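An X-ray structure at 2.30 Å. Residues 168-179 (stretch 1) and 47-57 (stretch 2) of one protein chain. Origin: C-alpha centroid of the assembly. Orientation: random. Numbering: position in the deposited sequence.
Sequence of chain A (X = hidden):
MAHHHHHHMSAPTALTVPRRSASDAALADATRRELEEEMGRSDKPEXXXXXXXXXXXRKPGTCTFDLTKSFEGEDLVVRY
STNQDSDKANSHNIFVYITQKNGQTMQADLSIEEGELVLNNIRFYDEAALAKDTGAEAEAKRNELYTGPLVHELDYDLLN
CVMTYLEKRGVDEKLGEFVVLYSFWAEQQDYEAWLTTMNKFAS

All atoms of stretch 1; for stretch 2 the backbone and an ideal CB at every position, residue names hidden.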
ATOM      1  N   LYS A 168       8.896 -15.380 -27.063  1.00 41.92           N
ATOM      2  CA  LYS A 168       9.729 -15.043 -28.221  1.00 42.21           C
ATOM      3  C   LYS A 168      10.788 -14.003 -27.861  1.00 41.19           C
ATOM      4  O   LYS A 168      11.890 -14.020 -28.402  1.00 40.79           O
ATOM      5  CB  LYS A 168       8.870 -14.506 -29.376  1.00 43.01           C
ATOM      6  CG  LYS A 168       7.984 -15.545 -30.069  1.00 46.09           C
ATOM      7  CD  LYS A 168       7.240 -14.933 -31.260  1.00 50.15           C
ATOM      8  CE  LYS A 168       6.234 -15.909 -31.866  1.00 52.14           C
ATOM      9  NZ  LYS A 168       5.450 -15.303 -32.983  1.00 53.42           N
ATOM     10  N   ARG A 169      10.439 -13.105 -26.941  1.00 40.50           N
ATOM     11  CA  ARG A 169      11.320 -12.019 -26.507  1.00 40.14           C
ATOM     12  C   ARG A 169      12.266 -12.360 -25.345  1.00 39.98           C
ATOM     13  O   ARG A 169      12.848 -11.462 -24.741  1.00 39.91           O
ATOM     14  CB  ARG A 169      10.463 -10.813 -26.123  1.00 39.97           C
ATOM     15  CG  ARG A 169       9.857 -10.142 -27.316  1.00 39.72           C
ATOM     16  CD  ARG A 169       8.688  -9.233 -26.996  1.00 38.86           C
ATOM     17  NE  ARG A 169       8.166  -8.620 -28.211  1.00 38.62           N
ATOM     18  CZ  ARG A 169       7.512  -9.265 -29.172  1.00 39.89           C
ATOM     19  NH1 ARG A 169       7.265 -10.571 -29.084  1.00 40.13           N
ATOM     20  NH2 ARG A 169       7.090  -8.597 -30.236  1.00 40.00           N
ATOM     21  N   GLY A 170      12.427 -13.642 -25.037  1.00 39.80           N
ATOM     22  CA  GLY A 170      13.323 -14.063 -23.968  1.00 39.94           C
ATOM     23  C   GLY A 170      12.702 -14.077 -22.581  1.00 39.80           C
ATOM     24  O   GLY A 170      13.379 -14.420 -21.611  1.00 39.80           O
ATOM     25  N   VAL A 171      11.426 -13.702 -22.485  1.00 39.58           N
ATOM     26  CA  VAL A 171      10.695 -13.743 -21.224  1.00 39.35           C
ATOM     27  C   VAL A 171      10.067 -15.130 -21.095  1.00 40.64           C
ATOM     28  O   VAL A 171       8.922 -15.353 -21.486  1.00 40.30           O
ATOM     29  CB  VAL A 171       9.614 -12.646 -21.160  1.00 38.52           C
ATOM     30  CG1 VAL A 171       8.916 -12.649 -19.802  1.00 37.22           C
ATOM     31  CG2 VAL A 171      10.228 -11.285 -21.431  1.00 36.87           C
ATOM     32  N   ASP A 172      10.845 -16.054 -20.541  1.00 42.28           N
ATOM     33  CA  ASP A 172      10.475 -17.469 -20.484  1.00 43.63           C
ATOM     34  C   ASP A 172      10.879 -18.085 -19.139  1.00 44.31           C
ATOM     35  O   ASP A 172      11.126 -17.361 -18.174  1.00 44.73           O
ATOM     36  CB  ASP A 172      11.116 -18.218 -21.666  1.00 43.89           C
ATOM     37  CG  ASP A 172      12.608 -17.960 -21.788  1.00 44.47           C
ATOM     38  OD1 ASP A 172      13.273 -17.745 -20.753  1.00 44.38           O
ATOM     39  OD2 ASP A 172      13.206 -17.952 -22.888  1.00 45.97           O
ATOM     40  N   GLU A 173      10.929 -19.413 -19.072  1.00 45.00           N
ATOM     41  CA  GLU A 173      11.302 -20.112 -17.844  1.00 45.72           C
ATOM     42  C   GLU A 173      12.793 -20.005 -17.522  1.00 45.11           C
ATOM     43  O   GLU A 173      13.177 -20.095 -16.359  1.00 44.85           O
ATOM     44  CB  GLU A 173      10.902 -21.584 -17.928  1.00 46.34           C
ATOM     45  CG  GLU A 173       9.399 -21.797 -18.009  1.00 48.77           C
ATOM     46  CD  GLU A 173       8.986 -23.247 -17.812  1.00 51.41           C
ATOM     47  OE1 GLU A 173       9.866 -24.113 -17.580  1.00 52.64           O
ATOM     48  OE2 GLU A 173       7.771 -23.523 -17.884  1.00 52.26           O
ATOM     49  N   LYS A 174      13.624 -19.827 -18.546  1.00 44.62           N
ATOM     50  CA  LYS A 174      15.062 -19.628 -18.346  1.00 44.42           C
ATOM     51  C   LYS A 174      15.372 -18.288 -17.683  1.00 43.41           C
ATOM     52  O   LYS A 174      16.327 -18.183 -16.916  1.00 43.09           O
ATOM     53  CB  LYS A 174      15.817 -19.728 -19.676  1.00 44.86           C
ATOM     54  CG  LYS A 174      15.641 -21.059 -20.403  1.00 46.92           C
ATOM     55  CD  LYS A 174      16.109 -22.244 -19.559  1.00 48.99           C
ATOM     56  CE  LYS A 174      15.782 -23.572 -20.225  1.00 50.56           C
ATOM     57  NZ  LYS A 174      14.326 -23.702 -20.544  1.00 50.79           N
ATOM     58  N   LEU A 175      14.562 -17.273 -17.980  1.00 42.33           N
ATOM     59  CA  LEU A 175      14.737 -15.952 -17.389  1.00 41.66           C
ATOM     60  C   LEU A 175      14.287 -16.000 -15.935  1.00 40.60           C
ATOM     61  O   LEU A 175      14.930 -15.429 -15.060  1.00 40.26           O
ATOM     62  CB  LEU A 175      13.937 -14.894 -18.160  1.00 41.89           C
ATOM     63  CG  LEU A 175      14.454 -13.452 -18.104  1.00 42.49           C
ATOM     64  CD1 LEU A 175      13.567 -12.540 -18.925  1.00 43.18           C
ATOM     65  CD2 LEU A 175      14.530 -12.933 -16.683  1.00 43.15           C
ATOM     66  N   GLY A 176      13.183 -16.697 -15.689  1.00 39.57           N
ATOM     67  CA  GLY A 176      12.645 -16.834 -14.349  1.00 38.89           C
ATOM     68  C   GLY A 176      13.628 -17.491 -13.402  1.00 38.32           C
ATOM     69  O   GLY A 176      13.841 -17.004 -12.295  1.00 37.59           O
ATOM     70  N   GLU A 177      14.230 -18.591 -13.851  1.00 37.87           N
ATOM     71  CA  GLU A 177      15.222 -19.325 -13.072  1.00 37.93           C
ATOM     72  C   GLU A 177      16.411 -18.428 -12.747  1.00 36.08           C
ATOM     73  O   GLU A 177      16.979 -18.525 -11.663  1.00 35.90           O
ATOM     74  CB  GLU A 177      15.691 -20.571 -13.832  1.00 39.04           C
ATOM     75  CG  GLU A 177      16.747 -21.403 -13.116  1.00 43.37           C
ATOM     76  CD  GLU A 177      17.126 -22.652 -13.891  1.00 48.07           C
ATOM     77  OE1 GLU A 177      16.375 -23.650 -13.816  1.00 51.09           O
ATOM     78  OE2 GLU A 177      18.172 -22.639 -14.579  1.00 49.76           O
ATOM     79  N   PHE A 178      16.780 -17.554 -13.682  1.00 34.09           N
ATOM     80  CA  PHE A 178      17.835 -16.577 -13.430  1.00 32.48           C
ATOM     81  C   PHE A 178      17.454 -15.683 -12.258  1.00 31.53           C
ATOM     82  O   PHE A 178      18.210 -15.563 -11.302  1.00 31.56           O
ATOM     83  CB  PHE A 178      18.101 -15.705 -14.657  1.00 32.22           C
ATOM     84  CG  PHE A 178      18.974 -14.519 -14.366  1.00 30.73           C
ATOM     85  CD1 PHE A 178      20.345 -14.674 -14.234  1.00 29.90           C
ATOM     86  CD2 PHE A 178      18.424 -13.254 -14.199  1.00 30.14           C
ATOM     87  CE1 PHE A 178      21.161 -13.585 -13.956  1.00 28.62           C
ATOM     88  CE2 PHE A 178      19.232 -12.161 -13.914  1.00 29.10           C
ATOM     89  CZ  PHE A 178      20.601 -12.325 -13.794  1.00 28.79           C
ATOM     90  N   VAL A 179      16.278 -15.062 -12.343  1.00 30.16           N
ATOM     91  CA  VAL A 179      15.800 -14.150 -11.307  1.00 28.92           C
ATOM     92  C   VAL A 179      15.800 -14.824  -9.936  1.00 28.62           C
ATOM     93  O   VAL A 179      16.272 -14.241  -8.962  1.00 28.46           O
ATOM     94  CB  VAL A 179      14.380 -13.616 -11.615  1.00 28.58           C
ATOM     95  CG1 VAL A 179      13.825 -12.804 -10.436  1.00 27.13           C
ATOM     96  CG2 VAL A 179      14.391 -12.764 -12.875  1.00 28.88           C
ATOM     97  N   UNK A  47      26.507 -16.667  -8.041  1.00 42.88           N
ATOM     98  CA  UNK A  47      25.827 -15.690  -8.882  1.00 41.88           C
ATOM     99  C   UNK A  47      25.538 -16.301 -10.251  1.00 41.79           C
ATOM    100  O   UNK A  47      26.468 -16.711 -10.953  1.00 41.66           O
ATOM    101  CB  UNK A  47      26.666 -14.419  -9.025  1.00 41.88           C
ATOM    102  N   UNK A  48      24.266 -16.356 -10.642  1.00 41.72           N
ATOM    103  CA  UNK A  48      23.893 -16.952 -11.930  1.00 42.35           C
ATOM    104  C   UNK A  48      24.343 -16.129 -13.137  1.00 43.26           C
ATOM    105  O   UNK A  48      24.623 -14.933 -13.027  1.00 42.74           O
ATOM    106  CB  UNK A  48      22.375 -17.139 -11.987  1.00 42.35           C
ATOM    107  N   UNK A  49      24.415 -16.798 -14.284  1.00 44.79           N
ATOM    108  CA  UNK A  49      24.759 -16.155 -15.545  1.00 46.05           C
ATOM    109  C   UNK A  49      23.464 -15.788 -16.260  1.00 46.62           C
ATOM    110  O   UNK A  49      22.620 -16.658 -16.485  1.00 46.44           O
ATOM    111  CB  UNK A  49      25.633 -17.062 -16.414  1.00 46.05           C
ATOM    112  N   UNK A  50      23.290 -14.513 -16.606  1.00 47.63           N
ATOM    113  CA  UNK A  50      22.050 -14.067 -17.256  1.00 48.50           C
ATOM    114  C   UNK A  50      21.894 -14.666 -18.652  1.00 49.53           C
ATOM    115  O   UNK A  50      22.912 -14.840 -19.325  1.00 49.65           O
ATOM    116  CB  UNK A  50      22.020 -12.540 -17.344  1.00 48.50           C
ATOM    117  N   UNK A  51      20.671 -14.992 -19.078  1.00 50.91           N
ATOM    118  CA  UNK A  51      20.444 -15.488 -20.447  1.00 51.53           C
ATOM    119  C   UNK A  51      20.982 -14.542 -21.526  1.00 51.78           C
ATOM    120  O   UNK A  51      21.349 -13.396 -21.242  1.00 51.86           O
ATOM    121  CB  UNK A  51      18.947 -15.711 -20.673  1.00 51.53           C
ATOM    122  N   UNK A  52      21.007 -15.038 -22.758  1.00 52.03           N
ATOM    123  CA  UNK A  52      21.624 -14.332 -23.885  1.00 51.97           C
ATOM    124  C   UNK A  52      20.945 -12.998 -24.200  1.00 51.51           C
ATOM    125  O   UNK A  52      19.719 -12.925 -24.294  1.00 51.40           O
ATOM    126  CB  UNK A  52      21.595 -15.222 -25.129  1.00 51.97           C
ATOM    127  N   UNK A  53      21.758 -11.953 -24.359  1.00 51.04           N
ATOM    128  CA  UNK A  53      21.277 -10.636 -24.739  1.00 50.63           C
ATOM    129  C   UNK A  53      21.079  -9.685 -23.572  1.00 50.40           C
ATOM    130  O   UNK A  53      21.408  -8.502 -23.672  1.00 50.21           O
ATOM    131  CB  UNK A  53      19.957 -10.778 -25.499  1.00 50.63           C
ATOM    132  N   UNK A  54      20.542 -10.196 -22.464  1.00 50.23           N
ATOM    133  CA  UNK A  54      20.188  -9.348 -21.325  1.00 50.10           C
ATOM    134  C   UNK A  54      21.413  -8.802 -20.588  1.00 50.96           C
ATOM    135  O   UNK A  54      22.467  -9.436 -20.549  1.00 51.06           O
ATOM    136  CB  UNK A  54      19.313 -10.135 -20.348  1.00 50.10           C
ATOM    137  N   UNK A  55      21.246  -7.616 -20.012  1.00 51.97           N
ATOM    138  CA  UNK A  55      22.269  -6.945 -19.217  1.00 52.84           C
ATOM    139  C   UNK A  55      21.678  -6.675 -17.832  1.00 52.43           C
ATOM    140  O   UNK A  55      20.553  -6.185 -17.718  1.00 51.99           O
ATOM    141  CB  UNK A  55      22.738  -5.651 -19.885  1.00 52.84           C
ATOM    142  N   UNK A  56      22.432  -7.000 -16.785  1.00 52.15           N
ATOM    143  CA  UNK A  56      21.985  -6.770 -15.411  1.00 52.09           C
ATOM    144  C   UNK A  56      22.479  -5.408 -14.934  1.00 52.05           C
ATOM    145  O   UNK A  56      23.670  -5.105 -15.036  1.00 52.13           O
ATOM    146  CB  UNK A  56      22.483  -7.879 -14.482  1.00 52.09           C
ATOM    147  N   UNK A  57      21.568  -4.591 -14.411  1.00 51.88           N
ATOM    148  CA  UNK A  57      21.922  -3.261 -13.916  1.00 51.68           C
ATOM    149  C   UNK A  57      21.141  -2.932 -12.651  1.00 51.32           C
ATOM    150  O   UNK A  57      19.914  -2.915 -12.655  1.00 50.96           O
ATOM    151  CB  UNK A  57      21.661  -2.201 -14.988  1.00 51.68           C
TER

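Stretch 1 presents a turn followed by a helix from Glu173 onward, capped by Asp172, whose OD1 accepts from Leu175 N at 3.1 Å. Phe178 (chi1 169°, t) projects from that helix toward stretch 2, and its ring is the main feature to be covered.

Position 47 has nothing of stretch 1 within 5.5 Å of its ideal CB, so almost any side chain would do; it is Gln47, extended with chi1 and chi2 both t.

At position 48 the CB points toward stretch 1 and lies 3.9 Å from Phe178 CD1. With the aromatic ring so close, a compact apolar side chain suits the site, and phi of -69° with psi of 160° also admits proline. Pro48 places CG 3.9 Å from Phe178 CD1, while its O meets the edge of that ring, 3.8 Å from Phe178 CE1.

Position 49 turns its CB away, which leaves the side chain unconstrained by stretch 1; polar residues suit it. It is Thr49, whose contribution comes from the backbone: its O is 3.8 Å from Phe178 CD1.

The CB of position 50 points sideways, yet its ideal position is 3.6 Å from Phe178 CE1. Phi of -67° permits proline, and alanine or another small apolar residue would also serve. In Pro50, CB sits 4.2 Å from the centroid of the Phe178 ring, 30° off its normal, an off-centre CH-pi contact.

Position 51 points toward the helix, with its ideal CB 5.2 Å from Lys174 CB and 5.3 Å from Leu175 CA. That spacing favours a medium-sized apolar group, and phi of -55° again allows proline. Pro51 brings CG to 3.9 Å from Lys174 O and 4.1 Å from Leu175 CA, and CD to 4.0 Å from Phe178 CB.

Positions 52 and 53 are out of reach. The first accepts many residues and is Ala52; at the second, phi 97° and psi -41° would jam a CB against the preceding carbonyl O, which calls for glycine, and Gly53 is found.

Position 54 points toward stretch 1, but nothing there comes within 5.5 Å of its ideal CB. A long or broad apolar side chain could cross the gap to Leu175 and Val171. Trp54 (chi1 -59°, m) does so: CZ2 lies 3.9 Å from Leu175 CD1 and 3.4 Å from Arg169 O.

Position 55 starts a strand out of reach and is Gln55. Position 56 points toward Phe178, with its ideal CB 4.9 Å from CZ, room for a branched aliphatic; Val56 CG2 approaches Phe178 CZ at 3.7 Å. Position 57, beyond reach, has strand angles compatible with many residues and holds Val57.

Stretch 2 (47-57) QPTPPAGWQVV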
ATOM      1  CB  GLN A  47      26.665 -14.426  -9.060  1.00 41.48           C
ATOM      2  CG  GLN A  47      25.949 -13.341  -9.876  1.00 40.83           C
ATOM      3  CD  GLN A  47      26.764 -12.066 -10.051  1.00 41.12           C
ATOM      4  OE1 GLN A  47      26.308 -11.128 -10.702  1.00 42.00           O
ATOM      5  NE2 GLN A  47      27.963 -12.031  -9.483  1.00 41.29           N
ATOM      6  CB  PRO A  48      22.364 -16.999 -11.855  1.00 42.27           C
ATOM      7  CG  PRO A  48      22.016 -15.876 -10.965  1.00 41.64           C
ATOM      8  CD  PRO A  48      23.082 -15.861  -9.911  1.00 41.22           C
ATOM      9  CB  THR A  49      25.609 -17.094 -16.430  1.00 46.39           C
ATOM     10  OG1 THR A  49      24.945 -18.354 -16.604  1.00 47.23           O
ATOM     11  CG2 THR A  49      26.926 -17.453 -15.746  1.00 46.79           C
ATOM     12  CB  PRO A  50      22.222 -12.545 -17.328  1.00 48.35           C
ATOM     13  CG  PRO A  50      23.684 -12.332 -17.316  1.00 47.92           C
ATOM     14  CD  PRO A  50      24.236 -13.398 -16.416  1.00 47.55           C
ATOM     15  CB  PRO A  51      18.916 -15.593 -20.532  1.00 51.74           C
ATOM     16  CG  PRO A  51      18.487 -15.821 -19.126  1.00 51.61           C
ATOM     17  CD  PRO A  51      19.412 -14.950 -18.307  1.00 51.22           C
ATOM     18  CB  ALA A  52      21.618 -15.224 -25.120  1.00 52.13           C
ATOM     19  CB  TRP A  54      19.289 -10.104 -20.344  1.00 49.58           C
ATOM     20  CG  TRP A  54      18.007 -10.597 -20.948  1.00 47.99           C
ATOM     21  CD1 TRP A  54      17.778 -11.829 -21.483  1.00 47.14           C
ATOM     22  CD2 TRP A  54      16.776  -9.872 -21.073  1.00 45.96           C
ATOM     23  NE1 TRP A  54      16.482 -11.919 -21.936  1.00 46.57           N
ATOM     24  CE2 TRP A  54      15.844 -10.732 -21.694  1.00 45.59           C
ATOM     25  CE3 TRP A  54      16.363  -8.581 -20.722  1.00 44.90           C
ATOM     26  CZ2 TRP A  54      14.531 -10.341 -21.975  1.00 44.34           C
ATOM     27  CZ3 TRP A  54      15.055  -8.194 -21.001  1.00 43.68           C
ATOM     28  CH2 TRP A  54      14.158  -9.074 -21.620  1.00 43.77           C
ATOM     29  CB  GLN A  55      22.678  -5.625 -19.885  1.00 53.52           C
ATOM     30  CG  GLN A  55      24.184  -5.418 -20.051  1.00 56.45           C
ATOM     31  CD  GLN A  55      24.854  -4.876 -18.794  1.00 59.78           C
ATOM     32  OE1 GLN A  55      24.536  -3.776 -18.337  1.00 61.25           O
ATOM     33  NE2 GLN A  55      25.788  -5.644 -18.240  1.00 61.42           N
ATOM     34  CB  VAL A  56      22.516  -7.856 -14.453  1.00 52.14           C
ATOM     35  CG1 VAL A  56      21.911  -7.688 -13.062  1.00 51.77           C
ATOM     36  CG2 VAL A  56      22.217  -9.249 -14.992  1.00 52.61           C
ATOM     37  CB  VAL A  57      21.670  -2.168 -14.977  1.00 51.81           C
ATOM     38  CG1 VAL A  57      21.909  -0.776 -14.395  1.00 51.76           C
ATOM     39  CG2 VAL A  57      22.565  -2.389 -16.189  1.00 52.02           C
TER
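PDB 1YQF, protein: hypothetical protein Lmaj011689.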